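DUF3256 domain-containing protein (Porphyromonas gingivalis W83, PDB 2P3P) is of unknown function, probably sits at a membrane, and can bind a magnesium ion. Local coordinates at residues 11-16 with 40-45; 29-34 with 49-54; 59-64 with 68-73. One frame throughout, in Å; residues are numbered along the deposited sequence.

Contact 1: residues 11-16 with 40-45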
ATOM      1  N   GLU A  11       6.422  17.508  -7.724  1.00  9.00           N
ATOM      2  CA  GLU A  11       4.975  17.453  -7.628  1.00  8.36           C
ATOM      3  C   GLU A  11       4.483  16.755  -6.349  1.00  7.40           C
ATOM      4  O   GLU A  11       3.495  17.204  -5.742  1.00  6.83           O
ATOM      5  CB  GLU A  11       4.406  16.775  -8.868  1.00  8.29           C
ATOM      6  CG  GLU A  11       2.927  16.813  -8.916  1.00  8.10           C
ATOM      7  CD  GLU A  11       2.373  16.354 -10.209  1.00 10.11           C
ATOM      8  OE1 GLU A  11       3.020  15.513 -10.908  1.00 12.13           O
ATOM      9  OE2 GLU A  11       1.270  16.808 -10.531  1.00 12.65           O
ATOM     10  N   LEU A  12       5.185  15.709  -5.911  1.00  7.99           N
ATOM     11  CA  LEU A  12       4.752  14.974  -4.716  1.00  7.68           C
ATOM     12  C   LEU A  12       4.869  15.892  -3.504  1.00  8.34           C
ATOM     13  O   LEU A  12       3.943  15.945  -2.677  1.00  8.84           O
ATOM     14  CB  LEU A  12       5.544  13.684  -4.510  1.00  7.94           C
ATOM     15  CG  LEU A  12       5.145  12.894  -3.255  1.00  7.27           C
ATOM     16  CD1 LEU A  12       3.682  12.454  -3.394  1.00  8.59           C
ATOM     17  CD2 LEU A  12       6.104  11.688  -3.070  1.00  8.65           C
ATOM     18  N   GLU A  13       5.995  16.608  -3.415  1.00  8.10           N
ATOM     19  CA  GLU A  13       6.211  17.608  -2.345  1.00  8.55           C
ATOM     20  C   GLU A  13       5.099  18.666  -2.303  1.00  8.28           C
ATOM     21  O   GLU A  13       4.536  18.961  -1.242  1.00  8.94           O
ATOM     22  CB  GLU A  13       7.558  18.278  -2.491  1.00  8.00           C
ATOM     23  CG  GLU A  13       7.686  19.569  -1.689  1.00  8.61           C
ATOM     24  CD  GLU A  13       9.086  20.119  -1.555  1.00  7.42           C
ATOM     25  OE1 GLU A  13      10.045  19.582  -2.129  1.00 10.35           O
ATOM     26  OE2 GLU A  13       9.234  21.148  -0.838  1.00  8.37           O
ATOM     27  N   ARG A  14       4.758  19.205  -3.475  0.50  8.45           N
ATOM     28  CA  ARG A  14       3.658  20.171  -3.583  0.50  8.77           C
ATOM     29  C   ARG A  14       2.356  19.612  -3.034  0.50  8.28           C
ATOM     30  O   ARG A  14       1.679  20.245  -2.232  0.50  7.42           O
ATOM     31  CB  ARG A  14       3.442  20.577  -5.035  0.50  8.46           C
ATOM     32  CG  ARG A  14       4.671  21.195  -5.687  0.50  9.41           C
ATOM     33  CD  ARG A  14       4.277  22.229  -6.725  0.50  9.32           C
ATOM     34  NE  ARG A  14       3.661  21.635  -7.912  0.50 11.30           N
ATOM     35  CZ  ARG A  14       4.328  21.025  -8.896  0.50 12.45           C
ATOM     36  NH1 ARG A  14       5.656  20.893  -8.845  0.50 13.01           N
ATOM     37  NH2 ARG A  14       3.656  20.525  -9.934  0.50 12.97           N
ATOM     38  N   CYS A  15       2.007  18.411  -3.470  1.00  9.13           N
ATOM     39  CA  CYS A  15       0.743  17.765  -3.054  1.00  8.35           C
ATOM     40  C   CYS A  15       0.720  17.467  -1.568  1.00  9.17           C
ATOM     41  O   CYS A  15      -0.300  17.694  -0.896  1.00  7.99           O
ATOM     42  CB  CYS A  15       0.518  16.492  -3.879  1.00  8.38           C
ATOM     43  SG  CYS A  15       0.263  16.787  -5.610  1.00 10.68           S
ATOM     44  N   PHE A  16       1.842  16.968  -1.057  1.00  8.54           N
ATOM     45  CA  PHE A  16       1.985  16.681   0.367  1.00  8.94           C
ATOM     46  C   PHE A  16       1.805  17.919   1.230  1.00  7.73           C
ATOM     47  O   PHE A  16       1.136  17.896   2.291  1.00  9.28           O
ATOM     48  CB  PHE A  16       3.363  16.094   0.651  1.00  8.30           C
ATOM     49  CG  PHE A  16       3.523  15.593   2.038  1.00  9.00           C
ATOM     50  CD1 PHE A  16       2.738  14.572   2.503  1.00  8.14           C
ATOM     51  CD2 PHE A  16       4.529  16.095   2.869  1.00  8.04           C
ATOM     52  CE1 PHE A  16       2.905  14.060   3.780  1.00  8.60           C
ATOM     53  CE2 PHE A  16       4.707  15.574   4.141  1.00  5.96           C
ATOM     54  CZ  PHE A  16       3.882  14.573   4.600  1.00  9.30           C
ATOM     55  N   GLY A  40      13.407  21.066   4.232  1.00 13.44           N
ATOM     56  CA  GLY A  40      13.719  21.796   2.988  1.00 14.47           C
ATOM     57  C   GLY A  40      13.135  20.972   1.854  1.00 13.71           C
ATOM     58  O   GLY A  40      12.392  20.051   2.103  1.00 14.21           O
ATOM     59  N   HIS A  41      13.499  21.280   0.616  1.00 13.63           N
ATOM     60  CA  HIS A  41      12.930  20.566  -0.517  1.00 12.77           C
ATOM     61  C   HIS A  41      13.265  19.060  -0.482  1.00 12.61           C
ATOM     62  O   HIS A  41      14.352  18.632  -0.064  1.00 11.61           O
ATOM     63  CB  HIS A  41      13.306  21.250  -1.848  1.00 13.38           C
ATOM     64  CG  HIS A  41      12.579  22.546  -2.074  1.00 14.78           C
ATOM     65  ND1 HIS A  41      13.177  23.662  -2.622  1.00 17.05           N
ATOM     66  CD2 HIS A  41      11.292  22.897  -1.825  1.00 12.58           C
ATOM     67  CE1 HIS A  41      12.289  24.638  -2.719  1.00 13.81           C
ATOM     68  NE2 HIS A  41      11.139  24.201  -2.236  1.00 17.35           N
ATOM     69  N   LEU A  42      12.272  18.261  -0.856  1.00 11.20           N
ATOM     70  CA  LEU A  42      12.467  16.815  -1.022  1.00 11.13           C
ATOM     71  C   LEU A  42      13.288  16.492  -2.268  1.00 10.67           C
ATOM     72  O   LEU A  42      13.011  16.996  -3.345  1.00  9.72           O
ATOM     73  CB  LEU A  42      11.117  16.122  -1.124  1.00  9.57           C
ATOM     74  CG  LEU A  42      10.089  16.493  -0.040  1.00 14.09           C
ATOM     75  CD1 LEU A  42       8.958  15.448   0.004  1.00 12.79           C
ATOM     76  CD2 LEU A  42      10.747  16.696   1.313  1.00 14.08           C
ATOM     77  N   SER A  43      14.287  15.629  -2.094  1.00  9.80           N
ATOM     78  CA  SER A  43      15.237  15.308  -3.162  1.00 10.43           C
ATOM     79  C   SER A  43      15.322  13.807  -3.354  1.00 11.11           C
ATOM     80  O   SER A  43      14.518  13.046  -2.814  1.00 10.90           O
ATOM     81  CB  SER A  43      16.620  15.834  -2.811  1.00  9.44           C
ATOM     82  OG  SER A  43      17.181  15.078  -1.734  1.00  9.37           O
ATOM     83  N   GLY A  44      16.347  13.356  -4.081  1.00 10.27           N
ATOM     84  CA  GLY A  44      16.582  11.928  -4.229  1.00 11.21           C
ATOM     85  C   GLY A  44      17.162  11.236  -3.007  1.00 11.23           C
ATOM     86  O   GLY A  44      17.260   9.991  -2.975  1.00 12.21           O
ATOM     87  N   PHE A  45      17.553  12.050  -2.014  1.00 10.81           N
ATOM     88  CA  PHE A  45      18.112  11.593  -0.757  1.00 10.46           C
ATOM     89  C   PHE A  45      16.968  11.623   0.232  1.00 10.68           C
ATOM     90  O   PHE A  45      16.480  12.701   0.659  1.00 10.50           O
ATOM     91  CB  PHE A  45      19.263  12.461  -0.318  1.00  9.37           C
ATOM     92  CG  PHE A  45      20.417  12.433  -1.271  1.00  9.03           C
ATOM     93  CD1 PHE A  45      21.245  11.351  -1.307  1.00  7.64           C
ATOM     94  CD2 PHE A  45      20.619  13.475  -2.163  1.00  7.73           C
ATOM     95  CE1 PHE A  45      22.303  11.328  -2.138  1.00  8.94           C
ATOM     96  CE2 PHE A  45      21.667  13.439  -3.054  1.00  9.74           C
ATOM     97  CZ  PHE A  45      22.503  12.351  -3.058  1.00  8.50           C
TER
HETATM   98  O   HOH W   1      10.635  17.914  -4.128  1.00 16.68           O
HETATM   99  O   HOH W   2       9.676  20.914   2.084  1.00 21.78           O

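Contact 2: residues 29-34 with 49-54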
HETATM    1  N   MSE A  29      -1.833  20.108  10.372  1.00 13.41           N
HETATM    2  CA  MSE A  29      -1.343  20.815   9.179  1.00 13.80           C
HETATM    3  C   MSE A  29      -0.037  21.547   9.524  1.00 14.45           C
HETATM    4  O   MSE A  29       0.948  21.514   8.779  1.00 15.22           O
HETATM    5  CB  MSE A  29      -2.402  21.808   8.683  1.00 13.65           C
HETATM    6  CG  MSE A  29      -1.952  22.698   7.545  1.00 13.19           C
HETATM    7 SE   MSE A  29      -1.613  21.616   5.944  0.80 19.37          SE
HETATM    8  CE  MSE A  29      -3.324  21.771   5.072  1.00 14.37           C
ATOM      9  N   GLU A  30      -0.050  22.181  10.680  1.00 14.14           N
ATOM     10  CA  GLU A  30       1.094  22.923  11.176  1.00 14.81           C
ATOM     11  C   GLU A  30       2.309  22.035  11.482  1.00 13.64           C
ATOM     12  O   GLU A  30       3.410  22.393  11.123  1.00 14.24           O
ATOM     13  CB  GLU A  30       0.679  23.770  12.392  1.00 14.97           C
ATOM     14  CG  GLU A  30      -0.474  24.722  12.081  1.00 17.30           C
ATOM     15  CD  GLU A  30      -1.830  24.239  12.610  1.00 19.79           C
ATOM     16  OE1 GLU A  30      -2.175  23.030  12.436  1.00 20.11           O
ATOM     17  OE2 GLU A  30      -2.534  25.094  13.198  1.00 21.15           O
ATOM     18  N   GLU A  31       2.115  20.890  12.132  1.00 13.08           N
ATOM     19  CA  GLU A  31       3.187  19.916  12.284  1.00 13.58           C
ATOM     20  C   GLU A  31       3.770  19.481  10.920  1.00 13.00           C
ATOM     21  O   GLU A  31       4.983  19.393  10.738  1.00 10.97           O
ATOM     22  CB  GLU A  31       2.689  18.682  13.067  1.00 13.15           C
ATOM     23  CG  GLU A  31       2.477  18.966  14.562  1.00 13.72           C
ATOM     24  CD  GLU A  31       1.798  17.834  15.269  1.00 13.40           C
ATOM     25  OE1 GLU A  31       1.081  17.056  14.613  1.00 13.10           O
ATOM     26  OE2 GLU A  31       2.012  17.692  16.474  1.00 12.89           O
ATOM     27  N   ARG A  32       2.892  19.154   9.976  1.00 13.10           N
ATOM     28  CA  ARG A  32       3.319  18.774   8.635  1.00 14.03           C
ATOM     29  C   ARG A  32       4.118  19.862   7.914  1.00 14.34           C
ATOM     30  O   ARG A  32       5.210  19.603   7.372  1.00 15.09           O
ATOM     31  CB  ARG A  32       2.114  18.391   7.785  1.00 12.83           C
ATOM     32  CG  ARG A  32       2.473  17.949   6.375  1.00 15.06           C
ATOM     33  CD  ARG A  32       1.523  16.918   5.754  1.00 15.26           C
ATOM     34  NE  ARG A  32       0.122  17.105   6.139  1.00 15.71           N
ATOM     35  CZ  ARG A  32      -0.759  17.901   5.543  1.00 13.71           C
ATOM     36  NH1 ARG A  32      -0.419  18.655   4.491  1.00 14.02           N
ATOM     37  NH2 ARG A  32      -1.998  17.960   6.035  1.00 15.23           N
ATOM     38  N   ASN A  33       3.590  21.073   7.902  0.50 13.83           N
ATOM     39  CA  ASN A  33       4.260  22.126   7.167  0.50 13.67           C
ATOM     40  C   ASN A  33       5.523  22.594   7.917  0.50 13.61           C
ATOM     41  O   ASN A  33       6.484  23.016   7.284  0.50 13.99           O
ATOM     42  CB  ASN A  33       3.278  23.230   6.732  0.50 13.51           C
ATOM     43  CG  ASN A  33       2.762  23.008   5.296  0.50 11.02           C
ATOM     44  OD1 ASN A  33       1.966  22.085   5.032  0.50  3.72           O
ATOM     45  ND2 ASN A  33       3.283  23.804   4.360  0.50  5.53           N
ATOM     46  N   ASP A  34       5.567  22.420   9.241  1.00 14.15           N
ATOM     47  CA  ASP A  34       6.810  22.675  10.020  1.00 14.38           C
ATOM     48  C   ASP A  34       7.865  21.549   9.767  1.00 13.46           C
ATOM     49  O   ASP A  34       9.043  21.834   9.594  1.00 11.92           O
ATOM     50  CB  ASP A  34       6.540  22.901  11.537  1.00 15.36           C
ATOM     51  CG  ASP A  34       5.758  24.224  11.860  1.00 17.70           C
ATOM     52  OD1 ASP A  34       5.689  25.177  11.042  1.00 21.43           O
ATOM     53  OD2 ASP A  34       5.200  24.329  12.977  1.00 19.66           O
ATOM     54  N   ALA A  49      12.569  11.674   9.472  1.00 11.12           N
ATOM     55  CA  ALA A  49      12.105  12.524  10.545  1.00 11.71           C
ATOM     56  C   ALA A  49      11.112  11.748  11.414  1.00 11.52           C
ATOM     57  O   ALA A  49      10.507  10.720  10.993  1.00 11.24           O
ATOM     58  CB  ALA A  49      11.477  13.790   9.989  1.00 12.92           C
ATOM     59  N   SER A  50      10.998  12.182  12.651  1.00 10.90           N
ATOM     60  CA  SER A  50      10.046  11.562  13.560  1.00 11.80           C
ATOM     61  C   SER A  50       9.464  12.647  14.469  1.00 12.26           C
ATOM     62  O   SER A  50      10.120  13.638  14.764  1.00 12.59           O
ATOM     63  CB  SER A  50      10.695  10.412  14.344  1.00 11.67           C
ATOM     64  OG  SER A  50      11.682  10.870  15.230  1.00 12.56           O
ATOM     65  N   LEU A  51       8.210  12.466  14.851  1.00 13.26           N
ATOM     66  CA  LEU A  51       7.464  13.466  15.603  1.00 13.33           C
ATOM     67  C   LEU A  51       6.514  12.755  16.541  1.00 13.26           C
ATOM     68  O   LEU A  51       5.994  11.680  16.222  1.00 13.13           O
ATOM     69  CB  LEU A  51       6.669  14.360  14.630  1.00 13.34           C
ATOM     70  CG  LEU A  51       5.788  15.530  15.070  1.00 15.45           C
ATOM     71  CD1 LEU A  51       6.594  16.775  15.539  1.00 16.90           C
ATOM     72  CD2 LEU A  51       4.932  15.877  13.885  1.00 15.84           C
ATOM     73  N   GLU A  52       6.325  13.326  17.729  0.50 13.42           N
ATOM     74  CA  GLU A  52       5.259  12.898  18.626  0.50 14.12           C
ATOM     75  C   GLU A  52       4.146  13.893  18.373  0.50 14.07           C
ATOM     76  O   GLU A  52       4.251  15.060  18.747  0.50 14.14           O
ATOM     77  CB  GLU A  52       5.700  12.914  20.092  0.50 14.40           C
ATOM     78  CG  GLU A  52       6.793  11.890  20.428  0.50 14.40           C
ATOM     79  CD  GLU A  52       7.271  11.985  21.871  0.50 14.80           C
ATOM     80  OE1 GLU A  52       8.472  12.257  22.078  0.50 16.56           O
ATOM     81  OE2 GLU A  52       6.456  11.789  22.801  0.50 15.67           O
ATOM     82  N   SER A  53       3.101  13.450  17.695  1.00 14.17           N
ATOM     83  CA  SER A  53       2.056  14.373  17.271  1.00 14.95           C
ATOM     84  C   SER A  53       1.176  14.838  18.440  1.00 15.10           C
ATOM     85  O   SER A  53       0.809  14.059  19.325  1.00 14.57           O
ATOM     86  CB  SER A  53       1.214  13.801  16.139  1.00 14.46           C
ATOM     87  OG  SER A  53       0.114  14.673  15.850  1.00 14.14           O
ATOM     88  N   SER A  54       0.842  16.125  18.425  1.00 16.59           N
ATOM     89  CA  SER A  54      -0.112  16.685  19.375  1.00 16.78           C
ATOM     90  C   SER A  54      -1.430  15.940  19.300  1.00 17.55           C
ATOM     91  O   SER A  54      -2.249  16.040  20.206  1.00 18.45           O
ATOM     92  CB  SER A  54      -0.365  18.158  19.081  1.00 17.24           C
ATOM     93  OG  SER A  54      -0.963  18.331  17.803  1.00 16.82           O
TER

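Contact 3: residues 59-64 with 68-73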
ATOM      1  N   VAL A  59       4.897   9.375  14.919  1.00 11.84           N
ATOM      2  CA  VAL A  59       4.871   9.223  13.479  1.00 10.44           C
ATOM      3  C   VAL A  59       6.300   9.356  12.973  1.00 10.43           C
ATOM      4  O   VAL A  59       6.998  10.270  13.388  1.00  8.93           O
ATOM      5  CB  VAL A  59       3.945  10.314  12.853  1.00 10.73           C
ATOM      6  CG1 VAL A  59       3.751  10.068  11.361  1.00  9.65           C
ATOM      7  CG2 VAL A  59       2.586  10.357  13.577  1.00 11.53           C
ATOM      8  N   THR A  60       6.752   8.414  12.132  1.00  8.88           N
ATOM      9  CA  THR A  60       8.013   8.567  11.420  1.00  8.57           C
ATOM     10  C   THR A  60       7.761   8.816   9.939  1.00  8.04           C
ATOM     11  O   THR A  60       6.852   8.221   9.331  1.00  7.63           O
ATOM     12  CB  THR A  60       8.894   7.339  11.599  1.00  9.08           C
ATOM     13  OG1 THR A  60       8.259   6.215  10.990  1.00 10.48           O
ATOM     14  CG2 THR A  60       9.084   7.059  13.086  1.00  9.45           C
ATOM     15  N   PHE A  61       8.601   9.644   9.342  1.00  6.55           N
ATOM     16  CA  PHE A  61       8.486   9.995   7.940  1.00  6.62           C
ATOM     17  C   PHE A  61       9.768   9.653   7.200  1.00  7.21           C
ATOM     18  O   PHE A  61      10.856   9.903   7.721  1.00  6.85           O
ATOM     19  CB  PHE A  61       8.251  11.503   7.799  1.00  7.58           C
ATOM     20  CG  PHE A  61       6.951  11.997   8.363  1.00  8.83           C
ATOM     21  CD1 PHE A  61       5.823  12.065   7.566  1.00  9.95           C
ATOM     22  CD2 PHE A  61       6.850  12.371   9.682  1.00 11.22           C
ATOM     23  CE1 PHE A  61       4.626  12.528   8.087  1.00  9.08           C
ATOM     24  CE2 PHE A  61       5.651  12.834  10.192  1.00 10.66           C
ATOM     25  CZ  PHE A  61       4.546  12.888   9.379  1.00  8.51           C
ATOM     26  N   LEU A  62       9.626   9.049   6.018  1.00  7.46           N
ATOM     27  CA  LEU A  62      10.648   9.035   5.002  1.00  8.02           C
ATOM     28  C   LEU A  62      10.151   9.929   3.874  1.00  7.53           C
ATOM     29  O   LEU A  62       9.139   9.635   3.273  1.00  8.74           O
ATOM     30  CB  LEU A  62      10.905   7.626   4.469  1.00  8.73           C
ATOM     31  CG  LEU A  62      11.456   6.633   5.497  1.00 10.58           C
ATOM     32  CD1 LEU A  62      11.666   5.291   4.814  1.00 11.84           C
ATOM     33  CD2 LEU A  62      12.738   7.141   6.130  1.00  9.48           C
ATOM     34  N   LEU A  63      10.865  11.030   3.647  1.00  7.43           N
ATOM     35  CA  LEU A  63      10.495  12.060   2.677  1.00  7.73           C
ATOM     36  C   LEU A  63      11.484  12.051   1.508  1.00  7.12           C
ATOM     37  O   LEU A  63      12.628  12.414   1.672  1.00  5.84           O
ATOM     38  CB  LEU A  63      10.464  13.447   3.332  1.00  8.79           C
ATOM     39  CG  LEU A  63       9.530  13.602   4.543  1.00  9.01           C
ATOM     40  CD1 LEU A  63       9.783  14.965   5.194  1.00 12.62           C
ATOM     41  CD2 LEU A  63       8.051  13.472   4.188  1.00  9.89           C
ATOM     42  N   ASN A  64      11.005  11.636   0.342  1.00  7.58           N
ATOM     43  CA  ASN A  64      11.795  11.610  -0.875  1.00  7.53           C
ATOM     44  C   ASN A  64      10.981  12.308  -1.998  1.00  7.87           C
ATOM     45  O   ASN A  64       9.763  12.347  -1.958  1.00  7.38           O
ATOM     46  CB  ASN A  64      12.150  10.130  -1.185  1.00  7.20           C
ATOM     47  CG  ASN A  64      13.012   9.956  -2.427  1.00  7.19           C
ATOM     48  OD1 ASN A  64      12.581  10.253  -3.548  1.00  8.99           O
ATOM     49  ND2 ASN A  64      14.225   9.435  -2.236  1.00  4.04           N
ATOM     50  N   ILE A  68       6.798   9.154  -0.329  1.00  8.65           N
ATOM     51  CA  ILE A  68       6.746   9.424   1.096  1.00  7.85           C
ATOM     52  C   ILE A  68       6.221   8.148   1.783  1.00  8.17           C
ATOM     53  O   ILE A  68       5.196   7.593   1.373  1.00  7.72           O
ATOM     54  CB  ILE A  68       5.810  10.623   1.388  1.00  8.16           C
ATOM     55  CG1 ILE A  68       6.458  11.908   0.822  1.00  7.04           C
ATOM     56  CG2 ILE A  68       5.443  10.690   2.876  1.00  9.58           C
ATOM     57  CD1 ILE A  68       5.565  13.060   0.778  1.00  6.99           C
ATOM     58  N   ARG A  69       6.927   7.712   2.831  1.00  7.15           N
ATOM     59  CA  ARG A  69       6.537   6.524   3.584  1.00  8.46           C
ATOM     60  C   ARG A  69       6.450   6.941   5.027  1.00  8.48           C
ATOM     61  O   ARG A  69       7.435   7.456   5.600  1.00  9.95           O
ATOM     62  CB  ARG A  69       7.540   5.377   3.383  1.00  7.78           C
ATOM     63  CG  ARG A  69       7.105   4.039   4.059  1.00  8.97           C
ATOM     64  CD  ARG A  69       8.175   2.947   3.952  1.00 10.49           C
ATOM     65  NE  ARG A  69       8.599   2.531   2.614  1.00 10.96           N
ATOM     66  CZ  ARG A  69       7.961   1.675   1.827  1.00 13.15           C
ATOM     67  NH1 ARG A  69       6.754   1.173   2.132  1.00 11.85           N
ATOM     68  NH2 ARG A  69       8.501   1.379   0.662  1.00 14.17           N
ATOM     69  N   ILE A  70       5.260   6.783   5.577  1.00  9.12           N
ATOM     70  CA  ILE A  70       4.948   7.145   6.939  1.00  8.77           C
ATOM     71  C   ILE A  70       4.583   5.898   7.785  1.00  8.14           C
ATOM     72  O   ILE A  70       3.794   5.046   7.354  1.00  8.00           O
ATOM     73  CB  ILE A  70       3.778   8.124   6.919  1.00  9.12           C
ATOM     74  CG1 ILE A  70       4.042   9.253   5.905  1.00  9.63           C
ATOM     75  CG2 ILE A  70       3.572   8.713   8.248  1.00 11.61           C
ATOM     76  CD1 ILE A  70       2.919  10.236   5.809  1.00 10.37           C
ATOM     77  N   GLN A  71       5.154   5.783   8.978  1.00  6.90           N
ATOM     78  CA  GLN A  71       4.749   4.768   9.912  1.00  8.42           C
ATOM     79  C   GLN A  71       4.010   5.434  11.056  1.00  8.62           C
ATOM     80  O   GLN A  71       4.493   6.419  11.616  1.00  9.39           O
ATOM     81  CB  GLN A  71       5.944   4.002  10.487  1.00  9.05           C
ATOM     82  CG  GLN A  71       6.862   3.387   9.380  1.00 10.51           C
ATOM     83  CD  GLN A  71       6.190   2.326   8.485  1.00 14.12           C
ATOM     84  OE1 GLN A  71       6.609   2.130   7.328  1.00 11.92           O
ATOM     85  NE2 GLN A  71       5.164   1.660   8.994  1.00  9.24           N
ATOM     86  N   THR A  72       2.840   4.894  11.383  1.00  8.70           N
ATOM     87  CA  THR A  72       2.016   5.409  12.474  1.00  9.27           C
ATOM     88  C   THR A  72       1.687   4.302  13.445  1.00 10.75           C
ATOM     89  O   THR A  72       1.743   3.103  13.103  1.00 11.23           O
ATOM     90  CB  THR A  72       0.658   5.943  11.977  1.00 10.05           C
ATOM     91  OG1 THR A  72      -0.210   4.850  11.606  1.00  7.98           O
ATOM     92  CG2 THR A  72       0.828   6.922  10.839  1.00  9.72           C
ATOM     93  N   SER A  73       1.255   4.696  14.635  1.00 11.87           N
ATOM     94  CA  SER A  73       0.789   3.737  15.636  0.50 11.76           C
ATOM     95  C   SER A  73      -0.709   3.450  15.514  1.00 11.93           C
ATOM     96  O   SER A  73      -1.250   2.641  16.255  1.00 12.98           O
ATOM     97  CB  SER A  73       1.102   4.251  17.048  0.50 12.06           C
ATOM     98  OG  SER A  73       0.624   5.573  17.261  0.50 10.97           O
TER
HETATM   99  O   HOH W   3       8.655   6.187   7.783  1.00 19.72           O

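Contact 1: residues 11-16 with 40-45
The carboxylate of E13 stands at the edge of the H41 ring, the two planes 54° apart; as modelled OE2 lies in the imidazole plane, but it comes too close to ring atom CD2 for the exact ring placement to be relied on. The two side chains cross at about a right angle. The firmer link is made by the other oxygen. L42 N donates to E13 OE1 over 2.9 Å, coming from above the carboxylate plane, 48° out of it. Because OE1 also accepts from a water that lies 2.7 Å from it and likewise 2.7 Å from L42 O, both the backbone NH and the C=O of L42 are tied to one glutamate oxygen, one directly and one through water. A second water lies 3.0 Å from E13 OE2 and 2.8 Å from G40 O, but with other acceptors nearby its bonds cannot all be made at once.

E13 rides on helix 11-18, which lies on one face of the large antiparallel sheet, with L12 and F16 packed on strand side chains such as I68. The loop 40-45 leads from helix 29-39 to the first strand of that sheet, and G40 leaves the helix with a positive phi. With its CG anti to the backbone N (chi1 164°) and an extended chain beyond, E13 spans the distance from helix to loop. Lower down the same side chain is apolar: E13 CB lies 3.9 Å from L42 CG and 4.0 Å from L42 CD1, and L42 also touches L63 of the sheet.

Contact 2: residues 29-34 with 49-54
Helix 29-39 meets an edge strand of the seven-stranded antiparallel sheet where that strand, 47-52, gives way to loop, and E31 makes most of the junction. Its carboxylate faces the residues after the strand with both oxygens. S53 OG donates to E31 OE1 over 2.9 Å, and S54 N donates to E31 OE2 over 2.8 Å with an almost straight N-H...O angle of 176°. Each oxygen uses its syn lone pair, so the carboxylate is bidentate, one oxygen to each serine. S54 OG may add a weak, long bond to E31 OE2 (3.3 Å), not settled because its hydrogen could turn to another oxygen.

E31 CG is anti to the carbonyl carbon (chi1 -72°) and the chain is extended beyond it, which carries the carboxylate from the helix to the loop. The aliphatic stem passes L51 on the way: E31 CB is 3.7 Å from L51 CD2, and the two side chains cross obliquely. L51 also rests on V27, and its backbone pairs with V59 of the next strand.

E31 OE1 also accepts from T28 N, just before the helix, as the glutamate half of a capping box does, and S53 OG accepts from L55 N while giving its own proton to E31. With firm donors from S53, S54 and T28 turned to it, and the first turn of a helix close by, the E31 carboxylate is probably kept ionised and fixed in its rotation.

Contact 3: residues 59-64 with 68-73
T60 and Q71, and L62 and R69, are the hydrogen-bonded pairs of the beta hairpin formed by strands 58-64 and 67-72; the short segments run antiparallel at 175°. The non-hydrogen-bonded pair F61 with I70 stands between them, and L63 with I68 follows beyond L62 and R69; the side chains of both share the face covered by helices 11-18 and 29-39.

I70 is the centre of that apolar row. Its CG1 is anti to the carbonyl carbon (chi1 -49°), which sends the CG1-CD1 branch along F61 and turns CG2 toward V59. F61 and I70 run alongside each other in the same direction, with F61 CE1 3.7 Å from I70 CD1, the methyl coming obliquely to the ring. On the other branch I70 CG2 is only 3.4 Å from V59 CG1, a tight fit for two methyls. L63 crosses I68 at a slant, and its CD2 stands equally far, 4.0 Å, from CG1 and CG2 of I68. F16 packs on F61 and L63, as does L35.

The other face is more open and mixed. The R69 chain begins extended, bends at chi3 and leaves the hairpin for salt bridges with E77 and E161; only its CB stays near L62. T60 OG1 sits between backbone N and carbonyl carbon (chi1 65°), which brings it 3.2 Å from Q71 CB. R69 O receives two donors, L62 N at 2.7 Å and a water at 2.8 Å; that water also lies 3.2 Å from T60 OG1.

The three contacts lie on the same side of the chain's centre. Strand 58-64 of contact 3 is the neighbour of strand 47-52 of contact 2: A49 O to F61 N is 2.7 Å, a probable hydrogen bond, and the contact centres lie about 11 Å apart. Contact 1 sits about 13 Å from contact 3, centre to centre, and the two also meet where N64 ND2 gives G44 O a weak hydrogen bond. Contacts 1 and 2, about 16 Å between centres, interleave along the chain and meet where R32 NH1 gives F16 O a weak hydrogen bond. E13 holds the loop leading into strand 47-52, E31 the residues that follow it. All three lie away from the magnesium-binding S149.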